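Long-range contacts in DNA polymerase III beta subunit (Streptococcus pyogenes, PDB 2AVT), which probably forms a two-subunit ring that encircles DNA and slides along it, holding the replicative polymerase on its template: residues T326-N330 / I372-R376; S337-I341 / F368-I372; M275-F279 / F329-I335. All blocks are in the same frame, centred on the assembly; numbering follows the deposited sequence.

The three contacts form a continuous series through the C-terminal domain, and the piece of chain running from strand 325-329 into helix 331-339 enters all of them. Contact 1 and contact 3 share F329 and N330, their centres about 11 Å apart; contact 3 lies about 13 Å from contact 2, which uses the far end of the same helix. Contacts 1 and 2, with centres about 15 Å apart, both include I372, whose CD1 also packs on L334 CA of contact 3 at 3.7 Å. Helix, sheet and C-terminal tail thus fix one another. In bacterial relatives, the pocket that receives short peptides of polymerase partners lies beside this tail.

Contact 1: T326-N330 / I372-R376; sequences TISFN and ITPVR
I327 reaches P374 because its CG1 branch points opposite the backbone nitrogen (chi1 -170°) and continues extended, bringing CD1 against the CB-CG side of the proline, 3.5 Å from P374 CB, a tight fit for two carbons. F329 has turned the other way: with CG lodged between its own nitrogen and carbonyl carbon (chi1 54°), the ring swings off from the tail, and only the root of the side chain faces it, F329 CB lying 4.0 Å from P374 CA. V375 adds its CG2 methyl, which rests 4.0 Å from F329 CA.

Between these apolar touches runs a polar link centred on S328. V375 N donates to S328 O in an almost straight hydrogen bond (176° at the hydrogen); the modelled separation is very short and its exact value is doubtful. The second bond that a hydrogen-bonded antiparallel pair would make is replaced by a water, which accepts from S328 N at 3.1 Å and donates to V375 O at 2.8 Å. The tail thus meets the strand edge at S328 through one direct bond and one water, an instructive case of pairing completed by solvent.

Strand 325-329 is an edge strand of an antiparallel sheet, bonded on its other side to strand 290-295 through I327 with L292 and F329 with V290. The contact joins this edge to the chain leaving the C-terminal end of strand 367-372, an interior strand of another sheet, while the F329 ring turns to meet F357 and L334 of helix 331-339.

Contact 2: S337-I341 / F368-I372; sequences SLKAI and FIQLI
Q370 NE2 donates to S337 O at 3.1 Å with an angle of 166° at the hydrogen; the acceptor lies close to the plane of the amide, although the donor itself is tilted 32° from the plane of the carbonyl. Beside this bond, Q370 OE1 stands 3.0 Å from S337 OG, a pairing that is not settled, since the single hydroxyl proton also has Y333 O as an acceptor. The glutamine gets there on a chain that runs straight beyond CG (chi2 -178°), spanning the gap from sheet to helix. S337 O also receives a weak bond from A340 N at 3.3 Å.

Hydrocarbon packs on both partners. The I341 side chain crosses that of Q370, its CG1 3.7 Å from Q370 NE2, whereas I372 CD1 rests on the serine hydroxyl, 3.6 Å from S337 OG. Two residues earlier in the strand than the glutamine, the F368 ring packs on A340, with F368 CZ 4.2 Å from A340 CB, while F151 packs on both A340 and Q370.

A buried amide held this way illustrates how one polar side chain can join helix 331-339 to the face of the sheet containing strand 367-372. Its donor end meets a carbonyl toward the C-terminal end of the helix, which may carry extra negative polarisation, and that bond sets which way round the amide lies.

Contact 3: M275-F279 / F329-I335; sequences MERAF and FNPTYLI
I335 is one of two bumps, with M275, that shape this contact, and helix 275-279 offers it a hollow formed by M275, E276 and F279. The CD1 methyl enters there, lying 3.4 Å from M275 O and 3.7 Å from E276 CA, with F279 CB also beside it at 3.9 Å. Farther back on the same side chain, I335 CG1 bears on M275 CB, and CG2 faces the aliphatic part of E276.

M275 returns the gesture as a hook. Bends at chi2 (-57°) and chi3 (98°) curl its chain across L334, so that M275 CG meets L334 CD2 at 3.5 Å and the sulfur continues toward F329. There M275 SD approaches the edge of the phenyl ring, near its plane, at 4.4 Å from F329 CZ. P331 CB faces the carbonyl oxygen M275 O more loosely, at 4.2 Å. F279 lies obliquely alongside T332, where the model is too crowded for the detail to be trusted.

The two short helical segments run nearly antiparallel, at 152°, with axes 9.0 Å apart at their closest. They belong to the helix pair of the C-terminal domain, and on another face of helix 268-282 R277 packs on P90 of the second subunit.

No hydrogen bond is established between the segments. M275 O, against which I335 presses, is already used by F279 N of its own helix at 3.0 Å, and the E276 carboxylate turns to R272 in a salt bridge and to H273 in a hydrogen bond. With these two groups occupied along their own helix, cohesion here rests on fitted hydrocarbon and sulfur, a compact example of helices joined by shape.

Contact 1: T326-N330 / I372-R376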
ATOM      1  N   THR A 326     -32.597  23.742   7.270  1.00 46.48           N
ATOM      2  CA  THR A 326     -32.406  22.464   6.611  1.00 43.35           C
ATOM      3  C   THR A 326     -31.489  22.783   5.450  1.00 42.25           C
ATOM      4  O   THR A 326     -31.813  23.637   4.629  1.00 42.09           O
ATOM      5  CB  THR A 326     -33.719  21.903   6.054  1.00 44.86           C
ATOM      6  OG1 THR A 326     -34.611  21.601   7.135  1.00 46.04           O
ATOM      7  CG2 THR A 326     -33.451  20.639   5.238  1.00 44.35           C
ATOM      8  N   ILE A 327     -30.335  22.129   5.387  1.00 39.96           N
ATOM      9  CA  ILE A 327     -29.414  22.399   4.293  1.00 38.38           C
ATOM     10  C   ILE A 327     -28.801  21.116   3.721  1.00 37.48           C
ATOM     11  O   ILE A 327     -28.596  20.131   4.434  1.00 36.27           O
ATOM     12  CB  ILE A 327     -28.306  23.402   4.739  1.00 37.54           C
ATOM     13  CG1 ILE A 327     -27.493  23.860   3.526  1.00 38.90           C
ATOM     14  CG2 ILE A 327     -27.418  22.772   5.788  1.00 39.11           C
ATOM     15  CD1 ILE A 327     -26.618  25.071   3.789  1.00 38.87           C
ATOM     16  N   SER A 328     -28.544  21.132   2.417  1.00 38.25           N
ATOM     17  CA  SER A 328     -27.981  19.979   1.721  1.00 38.62           C
ATOM     18  C   SER A 328     -26.658  20.340   1.065  1.00 38.03           C
ATOM     19  O   SER A 328     -26.540  21.374   0.411  1.00 37.36           O
ATOM     20  CB  SER A 328     -28.960  19.480   0.651  1.00 39.15           C
ATOM     21  OG  SER A 328     -30.113  18.905   1.239  1.00 40.60           O
ATOM     22  N   PHE A 329     -25.675  19.462   1.213  1.00 38.27           N
ATOM     23  CA  PHE A 329     -24.356  19.708   0.657  1.00 39.56           C
ATOM     24  C   PHE A 329     -23.623  18.386   0.408  1.00 40.43           C
ATOM     25  O   PHE A 329     -23.994  17.347   0.951  1.00 40.77           O
ATOM     26  CB  PHE A 329     -23.564  20.557   1.652  1.00 39.72           C
ATOM     27  CG  PHE A 329     -23.517  19.964   3.038  1.00 38.83           C
ATOM     28  CD1 PHE A 329     -22.527  19.060   3.390  1.00 39.28           C
ATOM     29  CD2 PHE A 329     -24.485  20.280   3.974  1.00 38.17           C
ATOM     30  CE1 PHE A 329     -22.506  18.478   4.652  1.00 38.28           C
ATOM     31  CE2 PHE A 329     -24.469  19.701   5.235  1.00 38.24           C
ATOM     32  CZ  PHE A 329     -23.475  18.799   5.571  1.00 38.62           C
ATOM     33  N   ASN A 330     -22.583  18.424  -0.414  1.00 41.95           N
ATOM     34  CA  ASN A 330     -21.810  17.220  -0.686  1.00 43.37           C
ATOM     35  C   ASN A 330     -20.937  16.920   0.534  1.00 41.87           C
ATOM     36  O   ASN A 330     -19.996  17.648   0.820  1.00 43.78           O
ATOM     37  CB  ASN A 330     -20.935  17.426  -1.923  1.00 45.68           C
ATOM     38  CG  ASN A 330     -20.031  16.241  -2.199  1.00 48.59           C
ATOM     39  OD1 ASN A 330     -19.072  15.998  -1.470  1.00 48.31           O
ATOM     40  ND2 ASN A 330     -20.343  15.486  -3.251  1.00 50.42           N
ATOM     41  N   ILE A 372     -18.059  26.340   2.450  1.00 39.93           N
ATOM     42  CA  ILE A 372     -18.607  25.227   1.677  1.00 40.51           C
ATOM     43  C   ILE A 372     -19.945  25.595   1.045  1.00 41.82           C
ATOM     44  O   ILE A 372     -20.886  25.986   1.740  1.00 41.20           O
ATOM     45  CB  ILE A 372     -18.847  23.986   2.552  1.00 40.81           C
ATOM     46  CG1 ILE A 372     -17.517  23.412   3.039  1.00 41.48           C
ATOM     47  CG2 ILE A 372     -19.628  22.938   1.759  1.00 41.11           C
ATOM     48  CD1 ILE A 372     -17.681  22.238   3.996  1.00 40.78           C
ATOM     49  N   THR A 373     -20.028  25.466  -0.272  1.00 41.96           N
ATOM     50  CA  THR A 373     -21.257  25.779  -0.986  1.00 42.01           C
ATOM     51  C   THR A 373     -22.216  24.599  -0.912  1.00 42.81           C
ATOM     52  O   THR A 373     -21.842  23.458  -1.181  1.00 43.24           O
ATOM     53  CB  THR A 373     -20.969  26.103  -2.450  1.00 42.01           C
ATOM     54  OG1 THR A 373     -20.124  27.259  -2.521  1.00 41.21           O
ATOM     55  CG2 THR A 373     -22.261  26.364  -3.200  1.00 42.32           C
ATOM     56  N   PRO A 374     -23.472  24.861  -0.531  1.00 43.51           N
ATOM     57  CA  PRO A 374     -24.505  23.831  -0.411  1.00 43.23           C
ATOM     58  C   PRO A 374     -25.165  23.472  -1.743  1.00 42.91           C
ATOM     59  O   PRO A 374     -24.862  24.056  -2.784  1.00 41.42           O
ATOM     60  CB  PRO A 374     -25.485  24.454   0.573  1.00 42.73           C
ATOM     61  CG  PRO A 374     -25.445  25.896   0.175  1.00 42.81           C
ATOM     62  CD  PRO A 374     -23.968  26.164  -0.049  1.00 43.18           C
ATOM     63  N   VAL A 375     -26.077  22.510  -1.692  1.00 44.49           N
ATOM     64  CA  VAL A 375     -26.791  22.058  -2.879  1.00 47.71           C
ATOM     65  C   VAL A 375     -28.279  22.398  -2.779  1.00 48.86           C
ATOM     66  O   VAL A 375     -28.950  22.005  -1.821  1.00 48.71           O
ATOM     67  CB  VAL A 375     -26.634  20.521  -3.061  1.00 46.92           C
ATOM     68  CG1 VAL A 375     -27.413  20.053  -4.281  1.00 46.88           C
ATOM     69  CG2 VAL A 375     -25.159  20.165  -3.205  1.00 46.77           C
ATOM     70  N   ARG A 376     -28.792  23.136  -3.758  1.00 51.73           N
ATOM     71  CA  ARG A 376     -30.210  23.495  -3.755  1.00 55.24           C
ATOM     72  C   ARG A 376     -31.031  22.222  -3.913  1.00 55.87           C
ATOM     73  O   ARG A 376     -31.105  21.658  -5.004  1.00 55.58           O
ATOM     74  CB  ARG A 376     -30.533  24.461  -4.902  1.00 57.43           C
ATOM     75  CG  ARG A 376     -29.770  25.774  -4.845  1.00 59.88           C
ATOM     76  CD  ARG A 376     -30.296  26.783  -5.859  1.00 62.09           C
ATOM     77  NE  ARG A 376     -31.703  27.110  -5.631  1.00 63.68           N
ATOM     78  CZ  ARG A 376     -32.336  28.128  -6.206  1.00 64.73           C
ATOM     79  NH1 ARG A 376     -31.686  28.923  -7.046  1.00 64.82           N
ATOM     80  NH2 ARG A 376     -33.617  28.356  -5.942  1.00 64.23           N
TER
HETATM   81  O   HOH W   1     -29.498  23.401   0.507  1.00 37.55           O

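Contact 2: S337-I341 / F368-I372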
ATOM      1  N   SER A 337     -13.015  19.191   5.303  1.00 37.09           N
ATOM      2  CA  SER A 337     -12.869  20.411   6.095  1.00 36.12           C
ATOM      3  C   SER A 337     -12.629  20.050   7.557  1.00 35.20           C
ATOM      4  O   SER A 337     -11.822  20.680   8.238  1.00 35.39           O
ATOM      5  CB  SER A 337     -14.121  21.287   5.985  1.00 36.24           C
ATOM      6  OG  SER A 337     -14.167  21.957   4.734  1.00 37.45           O
ATOM      7  N   LEU A 338     -13.329  19.027   8.034  1.00 34.00           N
ATOM      8  CA  LEU A 338     -13.186  18.591   9.415  1.00 35.69           C
ATOM      9  C   LEU A 338     -11.821  17.939   9.658  1.00 36.93           C
ATOM     10  O   LEU A 338     -11.235  18.071  10.734  1.00 35.99           O
ATOM     11  CB  LEU A 338     -14.320  17.625   9.772  1.00 35.65           C
ATOM     12  CG  LEU A 338     -15.723  18.255   9.669  1.00 37.79           C
ATOM     13  CD1 LEU A 338     -16.807  17.199   9.849  1.00 34.13           C
ATOM     14  CD2 LEU A 338     -15.859  19.352  10.726  1.00 36.60           C
ATOM     15  N   LYS A 339     -11.305  17.247   8.649  1.00 37.47           N
ATOM     16  CA  LYS A 339     -10.014  16.594   8.786  1.00 38.62           C
ATOM     17  C   LYS A 339      -8.946  17.663   8.994  1.00 37.48           C
ATOM     18  O   LYS A 339      -7.968  17.446   9.710  1.00 36.66           O
ATOM     19  CB  LYS A 339      -9.711  15.761   7.532  1.00 41.35           C
ATOM     20  CG  LYS A 339      -8.473  14.883   7.647  1.00 46.11           C
ATOM     21  CD  LYS A 339      -8.372  13.902   6.483  1.00 48.29           C
ATOM     22  CE  LYS A 339      -7.151  13.003   6.619  1.00 51.51           C
ATOM     23  NZ  LYS A 339      -7.095  11.968   5.539  1.00 52.77           N
ATOM     24  N   ALA A 340      -9.154  18.826   8.381  1.00 35.51           N
ATOM     25  CA  ALA A 340      -8.214  19.941   8.491  1.00 34.83           C
ATOM     26  C   ALA A 340      -8.285  20.721   9.812  1.00 34.71           C
ATOM     27  O   ALA A 340      -7.461  21.598  10.057  1.00 34.34           O
ATOM     28  CB  ALA A 340      -8.419  20.892   7.334  1.00 35.93           C
ATOM     29  N   ILE A 341      -9.257  20.408  10.659  1.00 34.30           N
ATOM     30  CA  ILE A 341      -9.404  21.105  11.937  1.00 33.96           C
ATOM     31  C   ILE A 341      -8.800  20.294  13.078  1.00 33.70           C
ATOM     32  O   ILE A 341      -9.276  19.211  13.395  1.00 33.57           O
ATOM     33  CB  ILE A 341     -10.893  21.388  12.236  1.00 33.16           C
ATOM     34  CG1 ILE A 341     -11.459  22.344  11.180  1.00 32.35           C
ATOM     35  CG2 ILE A 341     -11.046  22.006  13.614  1.00 32.96           C
ATOM     36  CD1 ILE A 341     -12.982  22.509  11.254  1.00 32.98           C
ATOM     37  N   PHE A 368      -8.579  30.735  10.901  1.00 39.74           N
ATOM     38  CA  PHE A 368      -8.768  29.729   9.868  1.00 38.73           C
ATOM     39  C   PHE A 368     -10.250  29.614   9.534  1.00 36.40           C
ATOM     40  O   PHE A 368     -11.047  29.156  10.343  1.00 36.89           O
ATOM     41  CB  PHE A 368      -8.211  28.393  10.378  1.00 38.40           C
ATOM     42  CG  PHE A 368      -8.357  27.247   9.416  1.00 39.98           C
ATOM     43  CD1 PHE A 368      -8.263  27.445   8.048  1.00 40.15           C
ATOM     44  CD2 PHE A 368      -8.528  25.955   9.892  1.00 40.15           C
ATOM     45  CE1 PHE A 368      -8.336  26.369   7.170  1.00 40.10           C
ATOM     46  CE2 PHE A 368      -8.603  24.877   9.023  1.00 40.23           C
ATOM     47  CZ  PHE A 368      -8.506  25.085   7.658  1.00 37.96           C
ATOM     48  N   ILE A 369     -10.604  30.045   8.333  1.00 34.96           N
ATOM     49  CA  ILE A 369     -11.983  30.004   7.879  1.00 36.26           C
ATOM     50  C   ILE A 369     -12.127  29.147   6.625  1.00 35.92           C
ATOM     51  O   ILE A 369     -11.339  29.274   5.688  1.00 35.15           O
ATOM     52  CB  ILE A 369     -12.486  31.411   7.533  1.00 37.60           C
ATOM     53  CG1 ILE A 369     -12.517  32.283   8.795  1.00 39.64           C
ATOM     54  CG2 ILE A 369     -13.862  31.314   6.885  1.00 39.99           C
ATOM     55  CD1 ILE A 369     -12.792  33.757   8.516  1.00 40.00           C
ATOM     56  N   GLN A 370     -13.126  28.270   6.623  1.00 36.23           N
ATOM     57  CA  GLN A 370     -13.403  27.423   5.467  1.00 36.96           C
ATOM     58  C   GLN A 370     -14.837  27.697   5.031  1.00 37.30           C
ATOM     59  O   GLN A 370     -15.717  27.911   5.866  1.00 36.58           O
ATOM     60  CB  GLN A 370     -13.225  25.943   5.811  1.00 35.55           C
ATOM     61  CG  GLN A 370     -11.790  25.560   6.164  1.00 34.46           C
ATOM     62  CD  GLN A 370     -11.646  24.089   6.459  1.00 33.14           C
ATOM     63  OE1 GLN A 370     -11.548  23.265   5.545  1.00 36.21           O
ATOM     64  NE2 GLN A 370     -11.647  23.743   7.736  1.00 33.01           N
ATOM     65  N   LEU A 371     -15.056  27.685   3.720  1.00 38.31           N
ATOM     66  CA  LEU A 371     -16.362  27.970   3.131  1.00 40.31           C
ATOM     67  C   LEU A 371     -16.819  26.787   2.262  1.00 39.97           C
ATOM     68  O   LEU A 371     -16.055  26.291   1.440  1.00 39.25           O
ATOM     69  CB  LEU A 371     -16.237  29.241   2.280  1.00 42.15           C
ATOM     70  CG  LEU A 371     -17.432  30.124   1.897  1.00 46.34           C
ATOM     71  CD1 LEU A 371     -17.988  30.797   3.137  1.00 46.26           C
ATOM     72  CD2 LEU A 371     -16.982  31.190   0.898  1.00 45.70           C
ATOM     73  N   ILE A 372     -18.059  26.340   2.450  1.00 39.93           N
ATOM     74  CA  ILE A 372     -18.607  25.227   1.677  1.00 40.51           C
ATOM     75  C   ILE A 372     -19.945  25.595   1.045  1.00 41.82           C
ATOM     76  O   ILE A 372     -20.886  25.986   1.740  1.00 41.20           O
ATOM     77  CB  ILE A 372     -18.847  23.986   2.552  1.00 40.81           C
ATOM     78  CG1 ILE A 372     -17.517  23.412   3.039  1.00 41.48           C
ATOM     79  CG2 ILE A 372     -19.628  22.938   1.759  1.00 41.11           C
ATOM     80  CD1 ILE A 372     -17.681  22.238   3.996  1.00 40.78           C
TER

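Contact 3: M275-F279 / F329-I335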
ATOM      1  N   MET A 275     -20.492  12.121   9.145  1.00 43.24           N
ATOM      2  CA  MET A 275     -20.460  12.466   7.734  1.00 43.06           C
ATOM      3  C   MET A 275     -19.821  11.375   6.877  1.00 44.05           C
ATOM      4  O   MET A 275     -20.150  11.238   5.697  1.00 43.36           O
ATOM      5  CB  MET A 275     -19.708  13.780   7.532  1.00 43.58           C
ATOM      6  CG  MET A 275     -20.377  14.972   8.187  1.00 44.61           C
ATOM      7  SD  MET A 275     -22.067  15.195   7.608  1.00 46.06           S
ATOM      8  CE  MET A 275     -22.977  14.416   8.936  1.00 40.78           C
ATOM      9  N   GLU A 276     -18.902  10.610   7.457  1.00 43.61           N
ATOM     10  CA  GLU A 276     -18.260   9.538   6.703  1.00 44.73           C
ATOM     11  C   GLU A 276     -19.302   8.463   6.374  1.00 45.12           C
ATOM     12  O   GLU A 276     -19.278   7.882   5.290  1.00 47.17           O
ATOM     13  CB  GLU A 276     -17.077   8.958   7.495  1.00 43.16           C
ATOM     14  CG  GLU A 276     -15.927   9.959   7.650  1.00 43.04           C
ATOM     15  CD  GLU A 276     -14.787   9.461   8.526  1.00 41.96           C
ATOM     16  OE1 GLU A 276     -15.055   8.735   9.502  1.00 41.74           O
ATOM     17  OE2 GLU A 276     -13.623   9.818   8.249  1.00 41.65           O
ATOM     18  N   ARG A 277     -20.228   8.219   7.299  1.00 44.90           N
ATOM     19  CA  ARG A 277     -21.283   7.239   7.073  1.00 45.38           C
ATOM     20  C   ARG A 277     -22.237   7.777   6.017  1.00 47.15           C
ATOM     21  O   ARG A 277     -22.744   7.029   5.179  1.00 47.17           O
ATOM     22  CB  ARG A 277     -22.081   6.983   8.344  1.00 43.39           C
ATOM     23  CG  ARG A 277     -21.300   6.410   9.485  1.00 42.03           C
ATOM     24  CD  ARG A 277     -22.236   6.119  10.638  1.00 44.69           C
ATOM     25  NE  ARG A 277     -21.497   5.931  11.876  1.00 49.81           N
ATOM     26  CZ  ARG A 277     -20.950   6.918  12.573  1.00 49.31           C
ATOM     27  NH1 ARG A 277     -21.071   8.170  12.162  1.00 51.94           N
ATOM     28  NH2 ARG A 277     -20.252   6.649  13.666  1.00 51.93           N
ATOM     29  N   ALA A 278     -22.488   9.079   6.075  1.00 47.31           N
ATOM     30  CA  ALA A 278     -23.380   9.721   5.125  1.00 48.70           C
ATOM     31  C   ALA A 278     -22.816   9.566   3.723  1.00 49.37           C
ATOM     32  O   ALA A 278     -23.561   9.391   2.759  1.00 49.93           O
ATOM     33  CB  ALA A 278     -23.535  11.199   5.469  1.00 48.20           C
ATOM     34  N   PHE A 279     -21.492   9.626   3.616  1.00 50.41           N
ATOM     35  CA  PHE A 279     -20.823   9.498   2.331  1.00 49.78           C
ATOM     36  C   PHE A 279     -20.960   8.089   1.759  1.00 49.83           C
ATOM     37  O   PHE A 279     -21.119   7.918   0.553  1.00 50.50           O
ATOM     38  CB  PHE A 279     -19.340   9.853   2.463  1.00 49.65           C
ATOM     39  CG  PHE A 279     -18.583   9.785   1.168  1.00 49.50           C
ATOM     40  CD1 PHE A 279     -18.954  10.578   0.094  1.00 50.83           C
ATOM     41  CD2 PHE A 279     -17.512   8.921   1.020  1.00 50.49           C
ATOM     42  CE1 PHE A 279     -18.268  10.511  -1.107  1.00 52.56           C
ATOM     43  CE2 PHE A 279     -16.820   8.848  -0.174  1.00 50.95           C
ATOM     44  CZ  PHE A 279     -17.197   9.644  -1.241  1.00 52.32           C
ATOM     45  N   PHE A 329     -25.675  19.462   1.213  1.00 38.27           N
ATOM     46  CA  PHE A 329     -24.356  19.708   0.657  1.00 39.56           C
ATOM     47  C   PHE A 329     -23.623  18.386   0.408  1.00 40.43           C
ATOM     48  O   PHE A 329     -23.994  17.347   0.951  1.00 40.77           O
ATOM     49  CB  PHE A 329     -23.564  20.557   1.652  1.00 39.72           C
ATOM     50  CG  PHE A 329     -23.517  19.964   3.038  1.00 38.83           C
ATOM     51  CD1 PHE A 329     -22.527  19.060   3.390  1.00 39.28           C
ATOM     52  CD2 PHE A 329     -24.485  20.280   3.974  1.00 38.17           C
ATOM     53  CE1 PHE A 329     -22.506  18.478   4.652  1.00 38.28           C
ATOM     54  CE2 PHE A 329     -24.469  19.701   5.235  1.00 38.24           C
ATOM     55  CZ  PHE A 329     -23.475  18.799   5.571  1.00 38.62           C
ATOM     56  N   ASN A 330     -22.583  18.424  -0.414  1.00 41.95           N
ATOM     57  CA  ASN A 330     -21.810  17.220  -0.686  1.00 43.37           C
ATOM     58  C   ASN A 330     -20.937  16.920   0.534  1.00 41.87           C
ATOM     59  O   ASN A 330     -19.996  17.648   0.820  1.00 43.78           O
ATOM     60  CB  ASN A 330     -20.935  17.426  -1.923  1.00 45.68           C
ATOM     61  CG  ASN A 330     -20.031  16.241  -2.199  1.00 48.59           C
ATOM     62  OD1 ASN A 330     -19.072  15.998  -1.470  1.00 48.31           O
ATOM     63  ND2 ASN A 330     -20.343  15.486  -3.251  1.00 50.42           N
ATOM     64  N   PRO A 331     -21.239  15.834   1.260  1.00 41.25           N
ATOM     65  CA  PRO A 331     -20.523  15.391   2.465  1.00 41.52           C
ATOM     66  C   PRO A 331     -18.985  15.350   2.395  1.00 41.70           C
ATOM     67  O   PRO A 331     -18.311  15.752   3.349  1.00 40.29           O
ATOM     68  CB  PRO A 331     -21.117  14.011   2.732  1.00 43.05           C
ATOM     69  CG  PRO A 331     -22.492  14.110   2.169  1.00 43.40           C
ATOM     70  CD  PRO A 331     -22.275  14.859   0.881  1.00 42.94           C
ATOM     71  N   THR A 332     -18.432  14.857   1.287  1.00 40.97           N
ATOM     72  CA  THR A 332     -16.975  14.777   1.133  1.00 41.31           C
ATOM     73  C   THR A 332     -16.299  16.104   1.471  1.00 41.15           C
ATOM     74  O   THR A 332     -15.218  16.134   2.051  1.00 39.67           O
ATOM     75  CB  THR A 332     -16.570  14.401  -0.303  1.00 40.81           C
ATOM     76  OG1 THR A 332     -17.058  13.090  -0.607  1.00 43.27           O
ATOM     77  CG2 THR A 332     -15.057  14.411  -0.448  1.00 41.43           C
ATOM     78  N   TYR A 333     -16.953  17.198   1.102  1.00 42.31           N
ATOM     79  CA  TYR A 333     -16.441  18.533   1.356  1.00 42.12           C
ATOM     80  C   TYR A 333     -16.341  18.819   2.856  1.00 41.18           C
ATOM     81  O   TYR A 333     -15.340  19.355   3.330  1.00 40.86           O
ATOM     82  CB  TYR A 333     -17.347  19.555   0.676  1.00 45.05           C
ATOM     83  CG  TYR A 333     -17.297  19.496  -0.836  1.00 47.80           C
ATOM     84  CD1 TYR A 333     -16.379  18.684  -1.491  1.00 49.61           C
ATOM     85  CD2 TYR A 333     -18.126  20.299  -1.608  1.00 49.57           C
ATOM     86  CE1 TYR A 333     -16.282  18.683  -2.868  1.00 49.93           C
ATOM     87  CE2 TYR A 333     -18.035  20.304  -2.984  1.00 51.44           C
ATOM     88  CZ  TYR A 333     -17.110  19.497  -3.609  1.00 51.51           C
ATOM     89  OH  TYR A 333     -16.998  19.533  -4.979  1.00 52.72           O
ATOM     90  N   LEU A 334     -17.380  18.451   3.599  1.00 40.57           N
ATOM     91  CA  LEU A 334     -17.392  18.666   5.038  1.00 39.03           C
ATOM     92  C   LEU A 334     -16.371  17.750   5.699  1.00 39.79           C
ATOM     93  O   LEU A 334     -15.640  18.162   6.607  1.00 39.50           O
ATOM     94  CB  LEU A 334     -18.784  18.387   5.610  1.00 38.58           C
ATOM     95  CG  LEU A 334     -18.923  18.583   7.123  1.00 36.73           C
ATOM     96  CD1 LEU A 334     -18.394  19.968   7.518  1.00 36.62           C
ATOM     97  CD2 LEU A 334     -20.377  18.435   7.523  1.00 36.08           C
ATOM     98  N   ILE A 335     -16.321  16.502   5.237  1.00 38.22           N
ATOM     99  CA  ILE A 335     -15.382  15.527   5.773  1.00 36.89           C
ATOM    100  C   ILE A 335     -13.957  16.064   5.683  1.00 34.90           C
ATOM    101  O   ILE A 335     -13.218  16.056   6.663  1.00 33.88           O
ATOM    102  CB  ILE A 335     -15.489  14.181   5.011  1.00 37.70           C
ATOM    103  CG1 ILE A 335     -16.889  13.586   5.219  1.00 37.45           C
ATOM    104  CG2 ILE A 335     -14.417  13.207   5.505  1.00 37.30           C
ATOM    105  CD1 ILE A 335     -17.111  12.249   4.544  1.00 38.48           C
TER